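Local coordinates for protein glutathione S-transferase enzyme with thioredoxin-like domain (PDB 4L8E) that binds glutathione, two molecules per subunit, and is probably a glutathione transferase family enzyme built on the glutathione S-transferase fold, at residues D30-P35 with A81-Q86; G140-F145 with E201-N206; P195-Y200 with K215-I220. All blocks are in the same frame, centred on the assembly; numbering follows the deposited sequence.

How the contacts relate
Contact 1 belongs to the thioredoxin-like sheet of the N-terminal half and is partly buried, whereas contacts 2 and 3 are buried in the all-helical C-terminal part, on the other side of the chain's centre. In the sheet, backbone amides do most of the bonding, with one Asp-His pair at one end of the strand pair. Contact 2 is held by side-chain amides and two histidines, contact 3 by apolar groups alone. Contacts 2 and 3 touch through Gln-203 and Trp-196, and their segments alternate along the chain. Contact 1 lies apart from both, about 8 Å from contact 3 at the nearest atoms, yet each contact has a residue lining a glutathione pocket.

Contact 1: residues D30-P35 with A81-Q86; sequences DLYYAP and AIVDHQ. With GSH (glutathione), chain D.
Asp-30 and Val-83 exchange two backbone hydrogen bonds, Asp-30 N to Val-83 O at 2.9 Å and Val-83 N back to Asp-30 O. One pair further along, Tyr-32 N gives a bond of 2.8 Å to Ala-81 O, while the return bond from Ala-81 N is weak. Between these pairs, Leu-31 faces Ile-82 as a non-hydrogen-bonded pair, and Ile-82 CA sits 3.1 Å from Asp-30 O in a CA-H...O contact. The two strands thus run antiparallel at the centre of the thioredoxin-like sheet of the glutathione S-transferase fold, with strand 54-57 flanking one and 94-97 the other. Strand 30-33 leads to Pro-35, whose O lies 3.2 Å from CG1 of glutathione (chain D).

The apolar contacts divide between the two faces. Leu-31 CD1 meets Ile-82 CG2 at 3.7 Å on the buried face under helix 37-49, which suits branched aliphatics. Asp-30, Tyr-32, Ala-81 and Val-83 occupy the other, beside helix 68-73. There Val-83 CG2 lies 3.9 Å from Tyr-32 CE1.

The partly exposed start of strand 30-33 suits a carboxylate. Asp-30 CG is anti to the carbonyl carbon (chi1 -72°), which lets OD2 reach the ring edge of His-85. His-85 NE2 donates to Asp-30 OD2 over 2.6 Å, a short but bent bond (131° at the hydrogen); carboxylate and ring are turned 76° apart. Val-83 CG1 lies over one face of this imidazole.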
loop_
_atom_site.group_PDB
_atom_site.type_symbol
_atom_site.label_atom_id
_atom_site.label_comp_id
_atom_site.label_asym_id
_atom_site.label_seq_id
_atom_site.Cartn_x
_atom_site.Cartn_y
_atom_site.Cartn_z
ATOM N N ASP A 30 -8.177 -20.660 4.182
ATOM C CA ASP A 30 -8.486 -20.827 2.766
ATOM C C ASP A 30 -7.792 -19.677 2.033
ATOM O O ASP A 30 -7.990 -18.504 2.399
ATOM C CB ASP A 30 -9.986 -20.760 2.488
ATOM C CG ASP A 30 -10.749 -21.975 2.974
ATOM O OD1 ASP A 30 -10.266 -23.099 2.794
ATOM O OD2 ASP A 30 -11.868 -21.802 3.483
ATOM N N LEU A 31 -6.964 -20.012 1.040
ATOM C CA LEU A 31 -6.258 -19.016 0.254
ATOM C C LEU A 31 -6.764 -18.997 -1.184
ATOM O O LEU A 31 -6.707 -20.002 -1.889
ATOM C CB LEU A 31 -4.759 -19.281 0.272
ATOM C CG LEU A 31 -3.882 -18.379 -0.603
ATOM C CD1 LEU A 31 -3.979 -16.901 -0.282
ATOM C CD2 LEU A 31 -2.445 -18.867 -0.546
ATOM N N TYR A 32 -7.256 -17.843 -1.597
ATOM C CA TYR A 32 -7.704 -17.615 -2.967
ATOM C C TYR A 32 -6.502 -17.054 -3.744
ATOM O O TYR A 32 -5.942 -16.008 -3.394
ATOM C CB TYR A 32 -8.940 -16.695 -2.963
ATOM C CG TYR A 32 -10.071 -17.384 -2.286
ATOM C CD1 TYR A 32 -10.184 -17.376 -0.896
ATOM C CD2 TYR A 32 -10.987 -18.128 -3.017
ATOM C CE1 TYR A 32 -11.193 -18.100 -0.254
ATOM C CE2 TYR A 32 -12.007 -18.822 -2.390
ATOM C CZ TYR A 32 -12.110 -18.799 -1.014
ATOM O OH TYR A 32 -13.121 -19.502 -0.390
ATOM N N TYR A 33 -6.081 -17.811 -4.767
ATOM C CA TYR A 33 -4.711 -17.730 -5.262
ATOM C C TYR A 33 -4.577 -17.868 -6.763
ATOM O O TYR A 33 -5.302 -18.627 -7.390
ATOM C CB TYR A 33 -3.928 -18.881 -4.636
ATOM C CG TYR A 33 -2.520 -19.153 -5.150
ATOM C CD1 TYR A 33 -1.415 -18.502 -4.601
ATOM C CD2 TYR A 33 -2.293 -20.100 -6.121
ATOM C CE1 TYR A 33 -0.121 -18.798 -5.052
ATOM C CE2 TYR A 33 -1.004 -20.397 -6.579
ATOM C CZ TYR A 33 0.074 -19.721 -6.046
ATOM O OH TYR A 33 1.336 -20.049 -6.525
ATOM N N ALA A 34 -3.601 -17.146 -7.309
ATOM C CA ALA A 34 -3.065 -17.409 -8.633
ATOM C C ALA A 34 -1.548 -17.290 -8.510
ATOM O O ALA A 34 -1.060 -16.568 -7.646
ATOM C CB ALA A 34 -3.594 -16.411 -9.658
ATOM N N PRO A 35 -0.811 -18.003 -9.362
ATOM C CA PRO A 35 0.649 -17.983 -9.330
ATOM C C PRO A 35 1.193 -16.717 -9.967
ATOM O O PRO A 35 1.612 -16.703 -11.132
ATOM C CB PRO A 35 1.026 -19.209 -10.153
ATOM C CG PRO A 35 -0.113 -19.368 -11.116
ATOM C CD PRO A 35 -1.321 -19.010 -10.311
ATOM N N ALA A 81 -6.671 -13.376 -1.480
ATOM C CA ALA A 81 -7.593 -13.140 -0.395
ATOM C C ALA A 81 -7.542 -14.393 0.435
ATOM O O ALA A 81 -7.174 -15.451 -0.086
ATOM C CB ALA A 81 -9.019 -12.899 -0.931
ATOM N N ILE A 82 -7.835 -14.265 1.725
ATOM C CA ILE A 82 -7.980 -15.437 2.583
ATOM C C ILE A 82 -9.279 -15.396 3.340
ATOM O O ILE A 82 -9.903 -14.350 3.503
ATOM C CB ILE A 82 -6.836 -15.628 3.616
ATOM C CG1 ILE A 82 -6.820 -14.497 4.637
ATOM C CG2 ILE A 82 -5.504 -15.806 2.926
ATOM C CD1 ILE A 82 -5.953 -14.805 5.879
ATOM N N VAL A 83 -9.711 -16.574 3.758
ATOM C CA VAL A 83 -10.732 -16.719 4.772
ATOM C C VAL A 83 -10.121 -17.557 5.897
ATOM O O VAL A 83 -9.603 -18.664 5.688
ATOM C CB VAL A 83 -11.993 -17.365 4.209
ATOM C CG1 VAL A 83 -13.039 -17.564 5.312
ATOM C CG2 VAL A 83 -12.525 -16.504 3.073
ATOM N N ASP A 84 -10.121 -16.984 7.098
ATOM C CA ASP A 84 -9.671 -17.676 8.285
ATOM C C ASP A 84 -10.903 -18.159 9.027
ATOM O O ASP A 84 -11.660 -17.355 9.612
ATOM C CB ASP A 84 -8.873 -16.718 9.178
ATOM C CG ASP A 84 -8.322 -17.380 10.432
ATOM O OD1 ASP A 84 -8.536 -18.596 10.653
ATOM O OD2 ASP A 84 -7.649 -16.670 11.209
ATOM N N HIS A 85 -11.113 -19.465 8.987
ATOM C CA HIS A 85 -12.232 -20.082 9.667
ATOM C C HIS A 85 -12.017 -20.342 11.152
ATOM O O HIS A 85 -12.932 -20.782 11.829
ATOM C CB HIS A 85 -12.609 -21.405 8.988
ATOM C CG HIS A 85 -13.081 -21.228 7.586
ATOM N ND1 HIS A 85 -14.376 -20.882 7.283
ATOM C CD2 HIS A 85 -12.420 -21.309 6.407
ATOM C CE1 HIS A 85 -14.496 -20.753 5.973
ATOM N NE2 HIS A 85 -13.323 -21.005 5.421
ATOM N N GLN A 86 -10.815 -20.093 11.652
ATOM C CA GLN A 86 -10.527 -20.272 13.069
ATOM C C GLN A 86 -9.846 -19.029 13.620
ATOM O O GLN A 86 -8.678 -19.069 14.028
ATOM C CB GLN A 86 -9.646 -21.492 13.275
ATOM C CG GLN A 86 -10.327 -22.796 12.909
ATOM C CD GLN A 86 -9.405 -23.981 13.071
ATOM O OE1 GLN A 86 -8.218 -23.910 12.740
ATOM N NE2 GLN A 86 -9.940 -25.076 13.593
HETATM C CG1 GSH D . 4.696 -16.440 -11.859
HETATM C CD1 GSH D . 5.151 -14.992 -11.714
HETATM O OE1 GSH D . 5.547 -14.574 -10.627
HETATM N N2 GSH D . 5.098 -14.150 -12.924
HETATM C CA2 GSH D . 5.478 -12.769 -12.959
HETATM C C2 GSH D . 4.251 -11.951 -13.315
HETATM O O2 GSH D . 4.378 -10.744 -13.567
HETATM C CB2 GSH D . 6.578 -12.516 -13.948
HETATM S SG2 GSH D . 8.139 -13.003 -13.242
HETATM N N3 GSH D . 2.916 -12.559 -13.357
HETATM C CA3 GSH D . 1.749 -11.736 -13.669
HETATM C C3 GSH D . 1.666 -11.269 -15.089
HETATM O O31 GSH D . 0.880 -10.325 -15.372
HETATM O O32 GSH D . 2.353 -11.803 -15.997
#

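Contact 2: residues G140-F145 with E201-N206; sequences GQNHHF and EHQKIN. With GSH (glutathione), chain B.
In the C-terminal helical domain, the last turns of helix 118-145 meet the loop 201-206 beside the glutathione pocket, through Asn-142 and His-143 on the helix and His-202 and Gln-203 on the loop. Gln-203 makes the polar link to His-143. Its NE2 donates to His-143 NE2 at 3.2 Å, with 160° at the hydrogen; the acceptor lies in the plane of the Gln-203 amide, while the donor is tilted somewhat out of the imidazole plane. Ring and amide are nearly coplanar, and Gln-203 CG also comes to the ring edge. A primary amide suits this place because its two ends serve different partners: NE2 also bonds to Trp-196 O, and OE1 is held by Tyr-168 OH.

His-202 approaches the same imidazole over a face. Its CD2 stands 3.7 Å from His-143 CD2, offset toward the rim, in an edge-to-face pair whose planes are 56° apart. One water joins the residues a second time, donating to His-143 O at 2.6 Å and hydrogen-bonded to His-202 NE2 as well. The Gln-203 bond at the edge and His-202 over a face probably limit rotation of the His-143 ring. His-143 lines a glutathione pocket and packs on Trp-196, and a fixed ring is consistent with a preformed pocket wall. Gly-140, one turn earlier, brings its CA to 3.2 Å from O2 of glutathione (chain B); the absence of a side chain lets the ligand come this near.

Asn-142 ties the helix to the loop backbone. With CG anti to the backbone N (chi1 174°), the side chain reaches across, and ND2 donates to Gln-203 O at 3.2 Å; the two side-chain amides are steeply turned against each other. ND2 is also held, more strongly, by Ser-164 OG of helix 154-175.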
loop_
_atom_site.group_PDB
_atom_site.type_symbol
_atom_site.label_atom_id
_atom_site.label_comp_id
_atom_site.label_asym_id
_atom_site.label_seq_id
_atom_site.Cartn_x
_atom_site.Cartn_y
_atom_site.Cartn_z
ATOM N N GLY A 140 4.215 -3.277 -11.673
ATOM C CA GLY A 140 3.066 -3.830 -12.373
ATOM C C GLY A 140 2.707 -3.007 -13.603
ATOM O O GLY A 140 2.199 -3.539 -14.584
ATOM N N GLN A 141 2.938 -1.697 -13.555
ATOM C CA GLN A 141 2.650 -0.879 -14.737
ATOM C C GLN A 141 3.742 -1.130 -15.767
ATOM O O GLN A 141 3.493 -1.149 -16.979
ATOM C CB GLN A 141 2.600 0.610 -14.402
ATOM C CG GLN A 141 1.654 0.973 -13.287
ATOM C CD GLN A 141 0.319 0.263 -13.389
ATOM O OE1 GLN A 141 -0.419 0.441 -14.355
ATOM N NE2 GLN A 141 -0.000 -0.563 -12.377
ATOM N N ASN A 142 4.962 -1.309 -15.274
ATOM C CA ASN A 142 6.078 -1.731 -16.110
ATOM C C ASN A 142 5.706 -3.023 -16.824
ATOM O O ASN A 142 5.827 -3.123 -18.057
ATOM C CB ASN A 142 7.350 -1.832 -15.254
ATOM C CG ASN A 142 8.529 -2.406 -15.993
ATOM O OD1 ASN A 142 8.410 -3.361 -16.767
ATOM N ND2 ASN A 142 9.698 -1.840 -15.739
ATOM N N HIS A 143 5.205 -4.012 -16.080
ATOM C CA HIS A 143 4.786 -5.271 -16.709
ATOM C C HIS A 143 3.734 -4.997 -17.781
ATOM O O HIS A 143 3.782 -5.560 -18.892
ATOM C CB HIS A 143 4.192 -6.234 -15.668
ATOM C CG HIS A 143 5.211 -6.850 -14.758
ATOM N ND1 HIS A 143 4.915 -7.912 -13.925
ATOM C CD2 HIS A 143 6.524 -6.569 -14.562
ATOM C CE1 HIS A 143 6.003 -8.251 -13.245
ATOM N NE2 HIS A 143 6.989 -7.457 -13.612
ATOM N N HIS A 144 2.759 -4.155 -17.451
ATOM C CA HIS A 144 1.650 -3.919 -18.368
ATOM C C HIS A 144 2.143 -3.321 -19.662
ATOM O O HIS A 144 1.772 -3.790 -20.741
ATOM C CB HIS A 144 0.567 -2.999 -17.772
ATOM C CG HIS A 144 -0.528 -2.682 -18.746
ATOM N ND1 HIS A 144 -1.493 -3.603 -19.082
ATOM C CD2 HIS A 144 -0.767 -1.585 -19.513
ATOM C CE1 HIS A 144 -2.308 -3.077 -19.982
ATOM N NE2 HIS A 144 -1.881 -1.862 -20.272
ATOM N N PHE A 145 2.985 -2.284 -19.584
ATOM C CA PHE A 145 3.361 -1.615 -20.827
ATOM C C PHE A 145 4.382 -2.402 -21.653
ATOM O O PHE A 145 4.615 -2.109 -22.824
ATOM C CB PHE A 145 3.764 -0.166 -20.565
ATOM C CG PHE A 145 2.581 0.729 -20.308
ATOM C CD1 PHE A 145 1.781 1.167 -21.358
ATOM C CD2 PHE A 145 2.250 1.106 -19.009
ATOM C CE1 PHE A 145 0.668 1.975 -21.115
ATOM C CE2 PHE A 145 1.161 1.903 -18.756
ATOM C CZ PHE A 145 0.364 2.347 -19.812
ATOM N N GLU A 201 14.032 -9.483 -14.555
ATOM C CA GLU A 201 14.315 -9.649 -15.969
ATOM C C GLU A 201 13.114 -9.212 -16.840
ATOM O O GLU A 201 13.280 -8.630 -17.923
ATOM C CB GLU A 201 14.720 -11.115 -16.262
ATOM C CG GLU A 201 15.247 -11.316 -17.665
ATOM C CD GLU A 201 16.128 -12.556 -17.828
ATOM O OE1 GLU A 201 16.481 -13.206 -16.818
ATOM O OE2 GLU A 201 16.474 -12.868 -18.986
ATOM N N HIS A 202 11.911 -9.522 -16.371
ATOM C CA HIS A 202 10.684 -9.160 -17.068
ATOM C C HIS A 202 10.495 -7.649 -17.074
ATOM O O HIS A 202 9.848 -7.102 -17.962
ATOM C CB HIS A 202 9.477 -9.790 -16.379
ATOM C CG HIS A 202 8.229 -9.738 -17.199
ATOM N ND1 HIS A 202 7.740 -10.834 -17.869
ATOM C CD2 HIS A 202 7.392 -8.712 -17.481
ATOM C CE1 HIS A 202 6.640 -10.492 -18.522
ATOM N NE2 HIS A 202 6.409 -9.211 -18.302
ATOM N N GLN A 203 11.046 -7.002 -16.051
ATOM C CA GLN A 203 10.959 -5.556 -15.894
ATOM C C GLN A 203 12.075 -4.858 -16.653
ATOM O O GLN A 203 12.181 -3.638 -16.640
ATOM C CB GLN A 203 11.043 -5.193 -14.416
ATOM C CG GLN A 203 9.852 -5.666 -13.587
ATOM C CD GLN A 203 10.215 -6.062 -12.179
ATOM O OE1 GLN A 203 11.268 -5.694 -11.667
ATOM N NE2 GLN A 203 9.346 -6.824 -11.534
ATOM N N LYS A 204 12.904 -5.649 -17.336
ATOM C CA LYS A 204 14.039 -5.138 -18.091
ATOM C C LYS A 204 15.022 -4.378 -17.199
ATOM O O LYS A 204 15.712 -3.452 -17.660
ATOM C CB LYS A 204 13.577 -4.252 -19.245
ATOM C CG LYS A 204 12.682 -4.959 -20.234
ATOM C CD LYS A 204 12.189 -3.990 -21.291
ATOM C CE LYS A 204 11.940 -4.674 -22.613
ATOM N NZ LYS A 204 10.793 -5.607 -22.545
ATOM N N ILE A 205 15.097 -4.792 -15.941
ATOM C CA ILE A 205 16.042 -4.236 -14.990
ATOM C C ILE A 205 17.404 -4.950 -15.064
ATOM O O ILE A 205 17.476 -6.179 -15.048
ATOM C CB ILE A 205 15.467 -4.321 -13.564
ATOM C CG1 ILE A 205 14.430 -3.217 -13.327
ATOM C CG2 ILE A 205 16.561 -4.266 -12.500
ATOM C CD1 ILE A 205 15.024 -1.815 -13.252
ATOM N N ASN A 206 18.481 -4.178 -15.142
ATOM C CA ASN A 206 19.835 -4.731 -15.068
ATOM C C ASN A 206 20.245 -4.881 -13.621
ATOM O O ASN A 206 20.597 -3.913 -12.945
ATOM C CB ASN A 206 20.852 -3.851 -15.793
ATOM C CG ASN A 206 22.272 -4.423 -15.737
ATOM O OD1 ASN A 206 22.488 -5.533 -15.251
ATOM N ND2 ASN A 206 23.234 -3.663 -16.224
HETATM N N1 GSH B . -6.057 -5.546 -14.555
HETATM C CA1 GSH B . -4.668 -5.697 -14.332
HETATM C C1 GSH B . -3.922 -4.751 -15.231
HETATM O O11 GSH B . -4.445 -4.361 -16.321
HETATM O O12 GSH B . -2.756 -4.359 -14.904
HETATM C CB1 GSH B . -4.281 -7.089 -14.651
HETATM C CG1 GSH B . -2.801 -7.357 -14.460
HETATM C CD1 GSH B . -2.444 -7.519 -12.996
HETATM O OE1 GSH B . -3.276 -7.862 -12.184
HETATM N N2 GSH B . -1.080 -7.234 -12.598
HETATM C CA2 GSH B . -0.668 -7.372 -11.239
HETATM C C2 GSH B . -0.229 -5.999 -10.752
HETATM O O2 GSH B . 0.311 -5.157 -11.485
HETATM C CB2 GSH B . 0.470 -8.314 -11.099
HETATM S SG2 GSH B . -0.039 -9.995 -11.490
HETATM N N3 GSH B . -0.475 -5.647 -9.396
HETATM C CA3 GSH B . -0.062 -4.341 -8.944
HETATM C C3 GSH B . 0.241 -4.398 -7.500
HETATM O O31 GSH B . 0.642 -5.475 -6.991
HETATM O O32 GSH B . 0.082 -3.351 -6.809
HETATM O O HOH W 1 4.273 -8.021 -19.558
#

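Contact 3: residues P195-Y200 with K215-I220; sequences PWAKCY and KWLEKI. With GSH (glutathione), chain B; GSH (glutathione), chain D.
Leu-217 points its forked end at the last turn of helix 188-197 and the bend after it. CD2 lies 3.8 Å from Ala-197 CB and is equally near Lys-198 N. CD1 lies between Ala-197 O and the ring of Tyr-200, 4.1 Å from CD1 of that ring, which it meets obliquely. A branched leucine suits the site because one side chain can lie against both the helix end and the ring.

Ala-197 receives a second neighbour from the same helix. The indole of Trp-216 presents its six-membered edge, and CZ3 lies 3.9 Å from Ala-197 CB, the methyl being close to the ring plane. The indole reaches this far because CG is anti to the backbone N (chi1 169°), which carries the ring from the flank of helix 211-221 toward helix 188-197. A bare methyl at Ala-197 lets both groups come close.

These two helices pack in the all-helical C-terminal domain of the glutathione S-transferase fold. Leu-217 also touches Tyr-194, and Trp-216 NE1, the indole's polar edge, is hydrogen-bonded to Asp-190 OD1, again on helix 188-197. Tyr-200 holds a chi1 of 70°, with CG between the backbone N and the carbonyl carbon; this sets the ring beside Leu-217 and in contact with Leu-207. On the flank away from Leu-217, Trp-196 and Cys-199 line glutathione pockets, Trp-196 CZ2 being 3.4 Å from O31 of glutathione (chain B).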
loop_
_atom_site.group_PDB
_atom_site.type_symbol
_atom_site.label_atom_id
_atom_site.label_comp_id
_atom_site.label_asym_id
_atom_site.label_seq_id
_atom_site.Cartn_x
_atom_site.Cartn_y
_atom_site.Cartn_z
ATOM N N PRO A 195 8.758 -11.513 -4.360
ATOM C CA PRO A 195 8.141 -12.029 -5.587
ATOM C C PRO A 195 8.141 -11.025 -6.728
ATOM O O PRO A 195 8.102 -11.460 -7.893
ATOM C CB PRO A 195 6.709 -12.352 -5.135
ATOM C CG PRO A 195 6.837 -12.582 -3.655
ATOM C CD PRO A 195 7.852 -11.588 -3.209
ATOM N N TRP A 196 8.218 -9.744 -6.401
ATOM C CA TRP A 196 8.319 -8.688 -7.399
ATOM C C TRP A 196 9.752 -8.499 -7.880
ATOM O O TRP A 196 10.006 -8.413 -9.073
ATOM C CB TRP A 196 7.751 -7.379 -6.839
ATOM C CG TRP A 196 6.246 -7.338 -6.950
ATOM C CD1 TRP A 196 5.322 -7.624 -5.966
ATOM C CD2 TRP A 196 5.495 -7.064 -8.133
ATOM N NE1 TRP A 196 4.048 -7.514 -6.479
ATOM C CE2 TRP A 196 4.129 -7.169 -7.800
ATOM C CE3 TRP A 196 5.846 -6.737 -9.449
ATOM C CZ2 TRP A 196 3.125 -6.966 -8.734
ATOM C CZ3 TRP A 196 4.860 -6.549 -10.357
ATOM C CH2 TRP A 196 3.504 -6.632 -9.999
ATOM N N ALA A 197 10.696 -8.469 -6.945
ATOM C CA ALA A 197 12.109 -8.330 -7.316
ATOM C C ALA A 197 12.628 -9.525 -8.124
ATOM O O ALA A 197 13.516 -9.355 -8.959
ATOM C CB ALA A 197 12.952 -8.120 -6.081
ATOM N N LYS A 198 12.072 -10.722 -7.879
ATOM C CA LYS A 198 12.419 -11.948 -8.591
ATOM C C LYS A 198 12.131 -11.815 -10.076
ATOM O O LYS A 198 12.714 -12.526 -10.917
ATOM C CB LYS A 198 11.635 -13.150 -7.989
ATOM C CG LYS A 198 11.374 -14.325 -8.919
ATOM C CD LYS A 198 11.120 -15.617 -8.148
ATOM C CE LYS A 198 10.987 -16.827 -9.079
ATOM N NZ LYS A 198 9.983 -16.585 -10.168
ATOM N N CYS A 199 11.245 -10.884 -10.405
ATOM C CA CYS A 199 10.811 -10.663 -11.766
ATOM C C CYS A 199 11.586 -9.554 -12.478
ATOM O O CYS A 199 11.157 -9.087 -13.531
ATOM C CB CYS A 199 9.318 -10.353 -11.804
ATOM S SG CYS A 199 8.262 -11.758 -11.315
ATOM N N TYR A 200 12.737 -9.164 -11.939
ATOM C CA TYR A 200 13.556 -8.109 -12.560
ATOM C C TYR A 200 13.796 -8.264 -14.064
ATOM O O TYR A 200 13.787 -7.269 -14.798
ATOM C CB TYR A 200 14.901 -7.986 -11.845
ATOM C CG TYR A 200 15.819 -9.158 -12.085
ATOM C CD1 TYR A 200 15.758 -10.281 -11.271
ATOM C CD2 TYR A 200 16.768 -9.128 -13.095
ATOM C CE1 TYR A 200 16.599 -11.377 -11.497
ATOM C CE2 TYR A 200 17.618 -10.198 -13.309
ATOM C CZ TYR A 200 17.528 -11.312 -12.500
ATOM O OH TYR A 200 18.352 -12.407 -12.687
ATOM N N LYS A 215 22.438 -9.851 -4.227
ATOM C CA LYS A 215 22.817 -10.759 -3.135
ATOM C C LYS A 215 21.631 -11.148 -2.262
ATOM O O LYS A 215 21.522 -12.298 -1.828
ATOM C CB LYS A 215 23.957 -10.186 -2.281
ATOM C CG LYS A 215 25.277 -10.043 -3.016
ATOM C CD LYS A 215 26.411 -9.790 -2.041
ATOM C CE LYS A 215 27.754 -9.587 -2.745
ATOM N NZ LYS A 215 27.775 -8.382 -3.645
ATOM N N TRP A 216 20.725 -10.198 -2.007
ATOM C CA TRP A 216 19.541 -10.456 -1.190
ATOM C C TRP A 216 18.597 -11.431 -1.911
ATOM O O TRP A 216 18.056 -12.341 -1.284
ATOM C CB TRP A 216 18.911 -9.105 -0.841
ATOM C CG TRP A 216 17.565 -9.085 -0.226
ATOM C CD1 TRP A 216 17.266 -9.051 1.105
ATOM C CD2 TRP A 216 16.319 -9.010 -0.921
ATOM N NE1 TRP A 216 15.910 -8.979 1.281
ATOM C CE2 TRP A 216 15.305 -8.952 0.050
ATOM C CE3 TRP A 216 15.963 -8.990 -2.275
ATOM C CZ2 TRP A 216 13.953 -8.904 -0.289
ATOM C CZ3 TRP A 216 14.615 -8.932 -2.605
ATOM C CH2 TRP A 216 13.634 -8.883 -1.618
ATOM N N LEU A 217 18.443 -11.286 -3.226
ATOM C CA LEU A 217 17.625 -12.229 -3.996
ATOM C C LEU A 217 18.198 -13.640 -3.877
ATOM O O LEU A 217 17.472 -14.593 -3.602
ATOM C CB LEU A 217 17.583 -11.830 -5.466
ATOM C CG LEU A 217 16.559 -10.767 -5.871
ATOM C CD1 LEU A 217 16.827 -10.330 -7.329
ATOM C CD2 LEU A 217 15.118 -11.234 -5.708
ATOM N N GLU A 218 19.502 -13.751 -4.077
ATOM C CA GLU A 218 20.216 -15.016 -3.992
ATOM C C GLU A 218 20.034 -15.663 -2.613
ATOM O O GLU A 218 19.875 -16.875 -2.500
ATOM C CB GLU A 218 21.695 -14.802 -4.335
ATOM C CG GLU A 218 21.938 -14.638 -5.844
ATOM C CD GLU A 218 23.295 -14.035 -6.246
ATOM O OE1 GLU A 218 24.108 -13.606 -5.388
ATOM O OE2 GLU A 218 23.537 -13.982 -7.467
ATOM N N LYS A 219 20.077 -14.844 -1.572
ATOM C CA LYS A 219 19.930 -15.312 -0.199
ATOM C C LYS A 219 18.517 -15.877 0.045
ATOM O O LYS A 219 18.344 -16.942 0.647
ATOM C CB LYS A 219 20.169 -14.107 0.728
ATOM C CG LYS A 219 20.110 -14.346 2.204
ATOM C CD LYS A 219 20.805 -13.191 2.958
ATOM C CE LYS A 219 20.062 -11.861 2.858
ATOM N NZ LYS A 219 20.845 -10.781 3.532
ATOM N N ILE A 220 17.506 -15.144 -0.397
ATOM C CA ILE A 220 16.125 -15.549 -0.145
ATOM C C ILE A 220 15.761 -16.781 -0.994
ATOM O O ILE A 220 14.972 -17.648 -0.584
ATOM C CB ILE A 220 15.176 -14.380 -0.388
ATOM C CG1 ILE A 220 15.412 -13.316 0.685
ATOM C CG2 ILE A 220 13.723 -14.832 -0.357
ATOM C CD1 ILE A 220 14.824 -12.014 0.353
HETATM N N1 GSH B . -6.057 -5.546 -14.555
HETATM C CA1 GSH B . -4.668 -5.697 -14.332
HETATM C C1 GSH B . -3.922 -4.751 -15.231
HETATM O O11 GSH B . -4.445 -4.361 -16.321
HETATM O O12 GSH B . -2.756 -4.359 -14.904
HETATM C CB1 GSH B . -4.281 -7.089 -14.651
HETATM C CG1 GSH B . -2.801 -7.357 -14.460
HETATM C CD1 GSH B . -2.444 -7.519 -12.996
HETATM O OE1 GSH B . -3.276 -7.862 -12.184
HETATM N N2 GSH B . -1.080 -7.234 -12.598
HETATM C CA2 GSH B . -0.668 -7.372 -11.239
HETATM C C2 GSH B . -0.229 -5.999 -10.752
HETATM O O2 GSH B . 0.311 -5.157 -11.485
HETATM C CB2 GSH B . 0.470 -8.314 -11.099
HETATM S SG2 GSH B . -0.039 -9.995 -11.490
HETATM N N3 GSH B . -0.475 -5.647 -9.396
HETATM C CA3 GSH B . -0.062 -4.341 -8.944
HETATM C C3 GSH B . 0.241 -4.398 -7.500
HETATM O O31 GSH B . 0.642 -5.475 -6.991
HETATM O O32 GSH B . 0.082 -3.351 -6.809
HETATM C CG1 GSH D . 4.696 -16.440 -11.859
HETATM C CD1 GSH D . 5.151 -14.992 -11.714
HETATM O OE1 GSH D . 5.547 -14.574 -10.627
HETATM N N2 GSH D . 5.098 -14.150 -12.924
HETATM C CA2 GSH D . 5.478 -12.769 -12.959
HETATM C C2 GSH D . 4.251 -11.951 -13.315
HETATM O O2 GSH D . 4.378 -10.744 -13.567
HETATM C CB2 GSH D . 6.578 -12.516 -13.948
HETATM S SG2 GSH D . 8.139 -13.003 -13.242
HETATM N N3 GSH D . 2.916 -12.559 -13.357
HETATM C CA3 GSH D . 1.749 -11.736 -13.669
HETATM C C3 GSH D . 1.666 -11.269 -15.089
HETATM O O31 GSH D . 0.880 -10.325 -15.372
HETATM O O32 GSH D . 2.353 -11.803 -15.997
#